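Local atomic coordinates of alpha-1,2-mannosidase (Bacteroides thetaiotaomicron, PDB entry 2WW2), a protein that hydrolyses alpha-mannosides with inversion of configuration, as a calcium-dependent member of glycoside hydrolase family 92. Residues A[468-471]-A[472-475]; A[407-410]-A[411-415]; A[329-332]-A[333-336]; A[590-593]-A[594-597]. All coordinates share one frame; numbering follows the deposited sequence.

Interaction 1 (A[468-471]-A[472-475])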
loop_
_atom_site.group_PDB
_atom_site.type_symbol
_atom_site.label_atom_id
_atom_site.label_comp_id
_atom_site.label_asym_id
_atom_site.label_seq_id
_atom_site.Cartn_x
_atom_site.Cartn_y
_atom_site.Cartn_z
ATOM N N GLN A 468 -46.548 22.802 3.172
ATOM C CA GLN A 468 -45.335 23.611 3.127
ATOM C C GLN A 468 -44.636 23.804 4.475
ATOM O O GLN A 468 -43.408 23.865 4.530
ATOM C CB GLN A 468 -45.629 24.980 2.498
ATOM C CG GLN A 468 -44.373 25.704 2.041
ATOM C CD GLN A 468 -43.660 24.948 0.946
ATOM O OE1 GLN A 468 -44.266 24.597 -0.067
ATOM N NE2 GLN A 468 -42.367 24.670 1.146
ATOM N N ASP A 469 -45.397 23.891 5.558
ATOM C CA ASP A 469 -44.788 24.036 6.881
ATOM C C ASP A 469 -43.941 22.817 7.230
ATOM O O ASP A 469 -42.788 22.935 7.660
ATOM C CB ASP A 469 -45.859 24.249 7.954
ATOM C CG ASP A 469 -46.416 25.661 7.947
ATOM O OD1 ASP A 469 -45.724 26.573 7.429
ATOM O OD2 ASP A 469 -47.543 25.865 8.460
ATOM N N ILE A 470 -44.509 21.636 7.040
ATOM C CA ILE A 470 -43.752 20.406 7.262
ATOM C C ILE A 470 -42.578 20.306 6.285
ATOM O O ILE A 470 -41.466 19.898 6.665
ATOM C CB ILE A 470 -44.662 19.163 7.174
ATOM C CG1 ILE A 470 -45.653 19.166 8.353
ATOM C CG2 ILE A 470 -43.822 17.869 7.155
ATOM C CD1 ILE A 470 -46.751 18.108 8.249
ATOM N N ALA A 471 -42.806 20.682 5.029
ATOM C CA ALA A 471 -41.696 20.681 4.055
ATOM C C ALA A 471 -40.542 21.576 4.523
ATOM O O ALA A 471 -39.382 21.166 4.518
ATOM C CB ALA A 471 -42.179 21.094 2.665
ATOM N N ASP A 472 -40.853 22.800 4.933
ATOM C CA ASP A 472 -39.814 23.708 5.418
ATOM C C ASP A 472 -39.118 23.167 6.681
ATOM O O ASP A 472 -37.913 23.320 6.839
ATOM C CB ASP A 472 -40.377 25.129 5.636
ATOM C CG ASP A 472 -40.910 25.763 4.335
ATOM O OD1 ASP A 472 -40.576 25.292 3.222
ATOM O OD2 ASP A 472 -41.668 26.737 4.423
ATOM N N GLN A 473 -39.855 22.505 7.567
ATOM C CA GLN A 473 -39.212 21.872 8.735
ATOM C C GLN A 473 -38.127 20.886 8.290
ATOM O O GLN A 473 -37.051 20.800 8.889
ATOM C CB GLN A 473 -40.219 21.110 9.583
ATOM C CG GLN A 473 -41.090 21.963 10.475
ATOM C CD GLN A 473 -42.196 21.140 11.095
ATOM O OE1 GLN A 473 -43.375 21.484 10.995
ATOM N NE2 GLN A 473 -41.827 20.026 11.705
ATOM N N TYR A 474 -38.431 20.120 7.248
ATOM C CA TYR A 474 -37.530 19.075 6.815
ATOM C C TYR A 474 -36.423 19.586 5.903
ATOM O O TYR A 474 -35.298 19.091 5.965
ATOM C CB TYR A 474 -38.304 17.873 6.227
ATOM C CG TYR A 474 -38.746 16.933 7.326
ATOM C CD1 TYR A 474 -37.955 15.846 7.689
ATOM C CD2 TYR A 474 -39.931 17.155 8.034
ATOM C CE1 TYR A 474 -38.326 14.999 8.717
ATOM C CE2 TYR A 474 -40.306 16.313 9.073
ATOM C CZ TYR A 474 -39.491 15.247 9.409
ATOM O OH TYR A 474 -39.856 14.396 10.420
ATOM N N TYR A 475 -36.730 20.578 5.069
ATOM C CA TYR A 475 -35.709 21.218 4.251
ATOM C C TYR A 475 -34.628 21.842 5.136
ATOM O O TYR A 475 -33.458 21.898 4.751
ATOM C CB TYR A 475 -36.323 22.275 3.316
ATOM C CG TYR A 475 -36.906 21.699 2.028
ATOM C CD1 TYR A 475 -36.142 20.873 1.213
ATOM C CD2 TYR A 475 -38.199 22.026 1.611
ATOM C CE1 TYR A 475 -36.650 20.366 0.027
ATOM C CE2 TYR A 475 -38.723 21.516 0.430
ATOM C CZ TYR A 475 -37.941 20.699 -0.360
ATOM O OH TYR A 475 -38.439 20.179 -1.529
#

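Interaction 2 (A[407-410]-A[411-415])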
loop_
_atom_site.group_PDB
_atom_site.type_symbol
_atom_site.label_atom_id
_atom_site.label_comp_id
_atom_site.label_asym_id
_atom_site.label_seq_id
_atom_site.Cartn_x
_atom_site.Cartn_y
_atom_site.Cartn_z
ATOM N N ALA A 407 -45.988 7.808 8.526
ATOM C CA ALA A 407 -45.006 6.746 8.663
ATOM C C ALA A 407 -43.578 7.281 8.510
ATOM O O ALA A 407 -42.679 6.893 9.261
ATOM C CB ALA A 407 -45.278 5.645 7.610
ATOM N N MET A 408 -43.378 8.165 7.532
ATOM C CA MET A 408 -42.059 8.747 7.261
ATOM C C MET A 408 -41.579 9.567 8.443
ATOM O O MET A 408 -40.444 9.425 8.895
ATOM C CB MET A 408 -42.127 9.675 6.044
ATOM C CG MET A 408 -42.261 8.964 4.709
ATOM S SD MET A 408 -42.569 10.215 3.442
ATOM C CE MET A 408 -43.134 9.130 2.126
ATOM N N ILE A 409 -42.446 10.452 8.927
ATOM C CA ILE A 409 -42.097 11.280 10.058
ATOM C C ILE A 409 -41.791 10.418 11.290
ATOM O O ILE A 409 -40.833 10.699 12.029
ATOM C CB ILE A 409 -43.226 12.299 10.390
ATOM C CG1 ILE A 409 -43.343 13.328 9.262
ATOM C CG2 ILE A 409 -42.931 13.006 11.708
ATOM C CD1 ILE A 409 -44.549 14.228 9.385
ATOM N N HIS A 410 -42.605 9.390 11.531
ATOM C CA HIS A 410 -42.398 8.528 12.704
ATOM C C HIS A 410 -41.048 7.810 12.626
ATOM O O HIS A 410 -40.337 7.654 13.622
ATOM C CB HIS A 410 -43.542 7.519 12.855
ATOM C CG HIS A 410 -43.293 6.476 13.897
ATOM N ND1 HIS A 410 -43.485 6.699 15.246
ATOM C CD2 HIS A 410 -42.863 5.199 13.784
ATOM C CE1 HIS A 410 -43.179 5.602 15.918
ATOM N NE2 HIS A 410 -42.797 4.679 15.050
ATOM N N GLN A 411 -40.685 7.395 11.421
ATOM C CA GLN A 411 -39.414 6.720 11.196
ATOM C C GLN A 411 -38.226 7.612 11.612
ATOM O O GLN A 411 -37.155 7.113 11.968
ATOM C CB GLN A 411 -39.302 6.314 9.716
ATOM C CG GLN A 411 -38.223 5.263 9.413
ATOM C CD GLN A 411 -38.657 3.852 9.774
ATOM O OE1 GLN A 411 -39.712 3.645 10.388
ATOM N NE2 GLN A 411 -37.849 2.865 9.377
ATOM N N THR A 412 -38.415 8.927 11.579
ATOM C CA THR A 412 -37.338 9.851 11.917
ATOM C C THR A 412 -37.463 10.369 13.347
ATOM O O THR A 412 -36.577 11.073 13.822
ATOM C CB THR A 412 -37.355 11.095 11.006
ATOM O OG1 THR A 412 -38.497 11.903 11.339
ATOM C CG2 THR A 412 -37.417 10.702 9.528
ATOM N N GLN A 413 -38.565 10.051 14.020
ATOM C CA GLN A 413 -38.835 10.615 15.346
ATOM C C GLN A 413 -39.004 9.543 16.415
ATOM O O GLN A 413 -39.503 9.815 17.516
ATOM C CB GLN A 413 -40.087 11.488 15.296
ATOM C CG GLN A 413 -39.910 12.699 14.397
ATOM C CD GLN A 413 -38.926 13.707 14.966
ATOM O OE1 GLN A 413 -37.875 13.985 14.378
ATOM N NE2 GLN A 413 -39.254 14.245 16.118
ATOM N N ALA A 414 -38.587 8.325 16.079
ATOM C CA ALA A 414 -38.630 7.205 17.006
ATOM C C ALA A 414 -37.623 6.148 16.562
ATOM O O ALA A 414 -37.128 6.177 15.442
ATOM C CB ALA A 414 -40.026 6.593 17.054
ATOM N N ARG A 415 -37.339 5.207 17.455
ATOM C CA ARG A 415 -36.466 4.091 17.148
ATOM C C ARG A 415 -36.978 2.868 17.882
ATOM O O ARG A 415 -37.484 2.968 19.008
ATOM C CB ARG A 415 -35.029 4.384 17.592
ATOM C CG ARG A 415 -33.987 3.564 16.838
ATOM C CD ARG A 415 -32.772 3.269 17.709
ATOM N NE ARG A 415 -33.036 2.202 18.673
ATOM C CZ ARG A 415 -32.119 1.697 19.494
ATOM N NH1 ARG A 415 -30.868 2.161 19.471
ATOM N NH2 ARG A 415 -32.450 0.719 20.334
HETATM O O HOH W 1 -42.266 4.632 10.884
#

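Interaction 3 (A[329-332]-A[333-336])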
loop_
_atom_site.group_PDB
_atom_site.type_symbol
_atom_site.label_atom_id
_atom_site.label_comp_id
_atom_site.label_asym_id
_atom_site.label_seq_id
_atom_site.Cartn_x
_atom_site.Cartn_y
_atom_site.Cartn_z
ATOM N N ASN A 329 -34.752 -7.682 1.882
ATOM C CA ASN A 329 -34.176 -6.520 1.248
ATOM C C ASN A 329 -33.527 -5.664 2.301
ATOM O O ASN A 329 -34.122 -5.472 3.348
ATOM C CB ASN A 329 -35.298 -5.675 0.608
ATOM C CG ASN A 329 -34.950 -5.267 -0.772
ATOM O OD1 ASN A 329 -35.130 -4.112 -1.170
ATOM N ND2 ASN A 329 -34.431 -6.232 -1.541
ATOM N N GLY A 330 -32.327 -5.159 2.009
ATOM C CA GLY A 330 -31.740 -4.058 2.769
ATOM C C GLY A 330 -31.838 -2.766 1.965
ATOM O O GLY A 330 -31.057 -2.532 1.036
ATOM N N PHE A 331 -32.790 -1.922 2.328
ATOM C CA PHE A 331 -33.012 -0.696 1.587
ATOM C C PHE A 331 -31.763 0.185 1.544
ATOM O O PHE A 331 -31.586 0.926 0.594
ATOM C CB PHE A 331 -34.182 0.092 2.162
ATOM C CG PHE A 331 -35.520 -0.596 2.026
ATOM C CD1 PHE A 331 -35.758 -1.519 1.005
ATOM C CD2 PHE A 331 -36.564 -0.271 2.895
ATOM C CE1 PHE A 331 -36.992 -2.135 0.883
ATOM C CE2 PHE A 331 -37.837 -0.885 2.765
ATOM C CZ PHE A 331 -38.038 -1.813 1.768
ATOM N N TRP A 332 -30.914 0.101 2.571
ATOM C CA TRP A 332 -29.665 0.862 2.602
ATOM C C TRP A 332 -28.878 0.598 1.330
ATOM O O TRP A 332 -28.189 1.470 0.792
ATOM C CB TRP A 332 -28.815 0.488 3.829
ATOM C CG TRP A 332 -27.529 1.247 3.881
ATOM C CD1 TRP A 332 -27.358 2.571 4.209
ATOM C CD2 TRP A 332 -26.233 0.743 3.556
ATOM N NE1 TRP A 332 -26.024 2.908 4.137
ATOM C CE2 TRP A 332 -25.311 1.805 3.736
ATOM C CE3 TRP A 332 -25.758 -0.509 3.135
ATOM C CZ2 TRP A 332 -23.934 1.652 3.507
ATOM C CZ3 TRP A 332 -24.392 -0.660 2.901
ATOM C CH2 TRP A 332 -23.495 0.413 3.088
ATOM N N ASP A 333 -28.987 -0.617 0.833
ATOM C CA ASP A 333 -28.330 -0.977 -0.433
ATOM C C ASP A 333 -29.228 -0.694 -1.629
ATOM O O ASP A 333 -28.805 -0.069 -2.628
ATOM C CB ASP A 333 -27.978 -2.463 -0.464
ATOM C CG ASP A 333 -26.605 -2.754 0.105
ATOM O OD1 ASP A 333 -25.623 -2.074 -0.270
ATOM O OD2 ASP A 333 -26.512 -3.678 0.913
ATOM N N THR A 334 -30.461 -1.172 -1.554
ATOM C CA THR A 334 -31.301 -1.245 -2.761
ATOM C C THR A 334 -32.020 0.064 -3.157
ATOM O O THR A 334 -32.555 0.147 -4.242
ATOM C CB THR A 334 -32.317 -2.407 -2.663
ATOM O OG1 THR A 334 -33.200 -2.174 -1.551
ATOM C CG2 THR A 334 -31.576 -3.750 -2.483
ATOM N N PHE A 335 -32.032 1.085 -2.294
ATOM C CA PHE A 335 -32.679 2.352 -2.689
ATOM C C PHE A 335 -31.905 3.053 -3.806
ATOM O O PHE A 335 -32.468 3.851 -4.551
ATOM C CB PHE A 335 -32.827 3.315 -1.497
ATOM C CG PHE A 335 -31.618 4.217 -1.268
ATOM C CD1 PHE A 335 -31.446 5.378 -2.009
ATOM C CD2 PHE A 335 -30.690 3.930 -0.265
ATOM C CE1 PHE A 335 -30.338 6.222 -1.783
ATOM C CE2 PHE A 335 -29.593 4.781 -0.026
ATOM C CZ PHE A 335 -29.417 5.912 -0.799
ATOM N N ARG A 336 -30.612 2.774 -3.895
ATOM C CA ARG A 336 -29.703 3.547 -4.752
ATOM C C ARG A 336 -29.972 3.329 -6.244
ATOM O O ARG A 336 -29.954 4.289 -7.028
ATOM C CB ARG A 336 -28.216 3.248 -4.409
ATOM C CG ARG A 336 -27.855 3.622 -2.941
ATOM C CD ARG A 336 -26.548 3.025 -2.395
ATOM N NE ARG A 336 -26.580 3.008 -0.921
ATOM C CZ ARG A 336 -26.196 4.022 -0.143
ATOM N NH1 ARG A 336 -25.741 5.141 -0.688
ATOM N NH2 ARG A 336 -26.276 3.921 1.184
#

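Interaction 4 (A[590-593]-A[594-597])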
loop_
_atom_site.group_PDB
_atom_site.type_symbol
_atom_site.label_atom_id
_atom_site.label_comp_id
_atom_site.label_asym_id
_atom_site.label_seq_id
_atom_site.Cartn_x
_atom_site.Cartn_y
_atom_site.Cartn_z
ATOM N N ALA A 590 -20.524 8.429 -7.516
ATOM C CA ALA A 590 -19.532 9.512 -7.613
ATOM C C ALA A 590 -19.005 9.770 -9.026
ATOM O O ALA A 590 -18.726 10.913 -9.389
ATOM C CB ALA A 590 -18.380 9.287 -6.627
ATOM N N ILE A 591 -18.863 8.725 -9.834
ATOM C CA ILE A 591 -18.402 8.940 -11.205
ATOM C C ILE A 591 -19.311 9.894 -11.981
ATOM O O ILE A 591 -18.852 10.596 -12.886
ATOM C CB ILE A 591 -18.261 7.627 -11.994
ATOM C CG1 ILE A 591 -17.010 6.905 -11.531
ATOM C CG2 ILE A 591 -18.103 7.932 -13.479
ATOM C CD1 ILE A 591 -16.725 5.600 -12.311
ATOM N N TYR A 592 -20.588 9.949 -11.603
ATOM C CA TYR A 592 -21.542 10.794 -12.323
ATOM C C TYR A 592 -21.480 12.244 -11.874
ATOM O O TYR A 592 -22.145 13.091 -12.470
ATOM C CB TYR A 592 -22.979 10.273 -12.164
ATOM C CG TYR A 592 -23.235 9.009 -12.968
ATOM C CD1 TYR A 592 -23.637 9.085 -14.304
ATOM C CD2 TYR A 592 -23.040 7.753 -12.406
ATOM C CE1 TYR A 592 -23.855 7.940 -15.061
ATOM C CE2 TYR A 592 -23.243 6.587 -13.158
ATOM C CZ TYR A 592 -23.645 6.700 -14.490
ATOM O OH TYR A 592 -23.868 5.562 -15.243
ATOM N N LEU A 593 -20.698 12.540 -10.839
ATOM C CA LEU A 593 -20.702 13.905 -10.278
ATOM C C LEU A 593 -20.087 14.930 -11.237
ATOM O O LEU A 593 -20.384 16.114 -11.153
ATOM C CB LEU A 593 -20.030 13.945 -8.899
ATOM C CG LEU A 593 -20.825 13.278 -7.766
ATOM C CD1 LEU A 593 -19.992 13.180 -6.467
ATOM C CD2 LEU A 593 -22.097 14.037 -7.505
ATOM N N TYR A 594 -19.234 14.488 -12.155
ATOM C CA TYR A 594 -18.700 15.424 -13.146
ATOM C C TYR A 594 -19.814 16.084 -13.966
ATOM O O TYR A 594 -19.605 17.168 -14.493
ATOM C CB TYR A 594 -17.738 14.757 -14.099
ATOM C CG TYR A 594 -16.457 14.195 -13.492
ATOM C CD1 TYR A 594 -15.377 15.024 -13.185
ATOM C CD2 TYR A 594 -16.304 12.829 -13.308
ATOM C CE1 TYR A 594 -14.187 14.502 -12.686
ATOM C CE2 TYR A 594 -15.119 12.289 -12.790
ATOM C CZ TYR A 594 -14.072 13.129 -12.484
ATOM O OH TYR A 594 -12.900 12.592 -11.990
ATOM N N ASP A 595 -20.972 15.428 -14.070
ATOM C CA ASP A 595 -22.144 15.963 -14.800
ATOM C C ASP A 595 -22.704 17.224 -14.164
ATOM O O ASP A 595 -23.430 17.984 -14.816
ATOM C CB ASP A 595 -23.296 14.952 -14.825
ATOM C CG ASP A 595 -23.152 13.871 -15.902
ATOM O OD1 ASP A 595 -22.316 13.995 -16.815
ATOM O OD2 ASP A 595 -23.932 12.886 -15.847
ATOM N N TYR A 596 -22.406 17.420 -12.879
ATOM C CA TYR A 596 -22.981 18.508 -12.081
ATOM C C TYR A 596 -22.062 19.725 -12.001
ATOM O O TYR A 596 -22.467 20.802 -11.541
ATOM C CB TYR A 596 -23.284 18.011 -10.648
ATOM C CG TYR A 596 -24.351 16.936 -10.594
ATOM C CD1 TYR A 596 -25.620 17.211 -10.074
ATOM C CD2 TYR A 596 -24.096 15.658 -11.076
ATOM C CE1 TYR A 596 -26.610 16.233 -10.039
ATOM C CE2 TYR A 596 -25.077 14.670 -11.053
ATOM C CZ TYR A 596 -26.333 14.969 -10.532
ATOM O OH TYR A 596 -27.297 13.989 -10.528
ATOM N N ILE A 597 -20.813 19.548 -12.422
ATOM C CA ILE A 597 -19.812 20.574 -12.215
ATOM C C ILE A 597 -19.029 20.864 -13.492
ATOM O O ILE A 597 -17.912 21.363 -13.428
ATOM C CB ILE A 597 -18.854 20.187 -11.054
ATOM C CG1 ILE A 597 -18.091 18.907 -11.379
ATOM C CG2 ILE A 597 -19.642 19.955 -9.793
ATOM C CD1 ILE A 597 -17.437 18.275 -10.171
#

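Interaction 1 (A[468-471]-A[472-475])
Two torsions bring Gln468 round to Asp472: its CG stands opposite the backbone N (chi1 -163°), and the bend at chi2 (63°) turns the amide forward along the helix. Asp472 reaches back with its CG beside its own backbone N, and the two groups form an i to i+4 side-chain pair on the short alpha helix 468-475. Gln468 NE2 donates to Asp472 OD1 over 2.8 Å. The acceptor lies in the amide plane, but the carboxylate is met from above its own plane, the two planes standing 43° apart. The backbone repeats the same spacing, Asp472 N giving its hydrogen to Gln468 O at 2.8 Å, so main chain and side chain both link this turn. Gln468 NE2 also serves Glu463 of the preceding helix, whose carboxylate takes the Tyr475 hydroxyl as well. With an alanine here, Asp472 OD1 would probably be left without its amide partner and Glu463 would lose one of its links to helix 468-475.

Round the helix the contacts turn apolar. Ile470 CG2 and Tyr474 CD2 lie 4.1 Å apart, the two side chains running alongside each other and pointing the same way. The Tyr474 hydroxyl goes on to Thr412, and the side chain packs on Asp455 and Ala459 of helix 444-465. Tyr475 packs on that helix too, while its CE2 comes to 4.1 Å from Ala471 CB. In the same turn, Tyr475 N donates to Ala471 O at 2.8 Å.

Interaction 2 (A[407-410]-A[411-415])
Ile409 O is gripped twice by Thr412: OG1 donates to it at 2.7 Å and the backbone N at 3.0 Å, both approaching from the same face of the carbonyl plane. A chi1 of 70° sets OG1 between the threonine's own N and carbonyl carbon, where it can fold back on the turn, and leaves CG2 3.3 Å from Met408 O. One residue on, Gln413 N bonds His410 O at 3.0 Å, and Ala414 CB comes within 3.5 Å of His410 CE1.

These i to i+3 bonds are how helix 401-413 runs out: Gln411 N still makes the regular alpha-helical bond to Ala407 O, but after it the turn tightens, the Thr412 N bond to Met408 O is weak, and Ala414 is already extended and pairs its backbone with Arg424.

Further out, a water donates to both Ala407 O and Gln411 OE1, at 2.8 Å each, tying the side chain back to the helix. The amide NE2 of Gln411 is held by Glu369 and Met367 O. Behind the turn, Met408 fills the seam between helices 383-393 and 444-465, touching Leu388, Val389, Ile458 and Phe461.

Interaction 3 (A[329-332]-A[333-336])
Gly330 ends a strand and takes the N-cap position of the short helix 331-334; Asp333 N donates to Gly330 O at 2.8 Å, and Thr334 N donates to Gly330 O at 3.0 Å. The Thr334 hydroxyl OG1 reaches past Gly330 to donate to Asn329 OD1 at 2.8 Å, coming from above the amide; His339 is a second partner of that oxygen.

The other end of the turn belongs to Trp332 and Arg336. An extended arginine chain swings its guanidinium back so that NE meets Trp332 O at 2.8 Å, nearly along the C=O axis, with a weak second bond from NH2. NH2 then rides 3.1 Å above one face of the indole. The two planes stand 76° apart, so this cation-pi contact is end-on rather than stacked, with Arg336 CZ 4.6 Å from the centroid of the Trp332 five-membered ring. Phe335 CE2 covers a face of the guanidinium, and Glu450 takes NH2 in a salt bridge. With an alanine in place of Trp332, the guanidinium is likely to lose the aromatic face that its NH2 lies against.

Phe331 and Phe335 pack on Leu387 of helix 383-393, Phe335 also meets Tyr453 of helix 444-465, and strand 326-330 pairs through Asn329 with Ala371.

Interaction 4 (A[590-593]-A[594-597])
This is a local, buried contact of aromatic side chains with the carbonyls of their own tight turn, in the connection between helices 565-577 and 600-613 of the family 92 catalytic domain. The backbone is wound in the 3-10 manner: Asp595 N bonds Tyr592 O at 3.1 Å and Tyr596 N bonds Leu593 O at 3.0 Å.

Three tyrosines fan out from the turn. Tyr596 brings its ring edge to Tyr592 O, which lies in the ring plane 3.5 Å from CD2, and its flank touches Leu593, CD2 to CD2 at 4.4 Å. Tyr594, with CG beside its backbone N (chi1 -64°), lays CD2 at 3.4 Å from Ile591 O, an oxygen that Thr603 of helix 600-613 also bonds. Tyr592 runs alongside Asp595, whose OD2 sits near the ring plane at its edge.

The hydroxyls lead outward, Tyr592 to Ser638 and Tyr594 to Asp548 on helix 540-551, while Tyr592 and Tyr596 both lean on Ala653 of strand 651-654. Ring C-H edges facing backbone oxygens place slightly positive hydrogens against negative atoms, so the aromatic packing probably also gives these buried carbonyls a weak polar supplement to the hydrogen bonds they already accept.

From the N terminus the order is interaction 3, then 2, 1 and 4; each closes no more than its own turn, so the four lie in series and none nests in or crosses another. Interaction 3 takes the chain from strand 326-330 into a first helical turn, interaction 2 ends helix 401-413, interaction 1 spans helix 468-475, and interaction 4 lies in the connection between helices 565-577 and 600-613. Interactions 1 and 2 touch, Tyr474 OH lying 3.0 Å from Thr412 OG1, a probable hydrogen bond. Helix 444-465 is the common neighbour of interactions 1, 2 and 3, and helix 383-393 of 2 and 3. Interaction 3 touches neither neighbour, its nearest atoms about 7 Å from interaction 2 and about 9 Å from interaction 4.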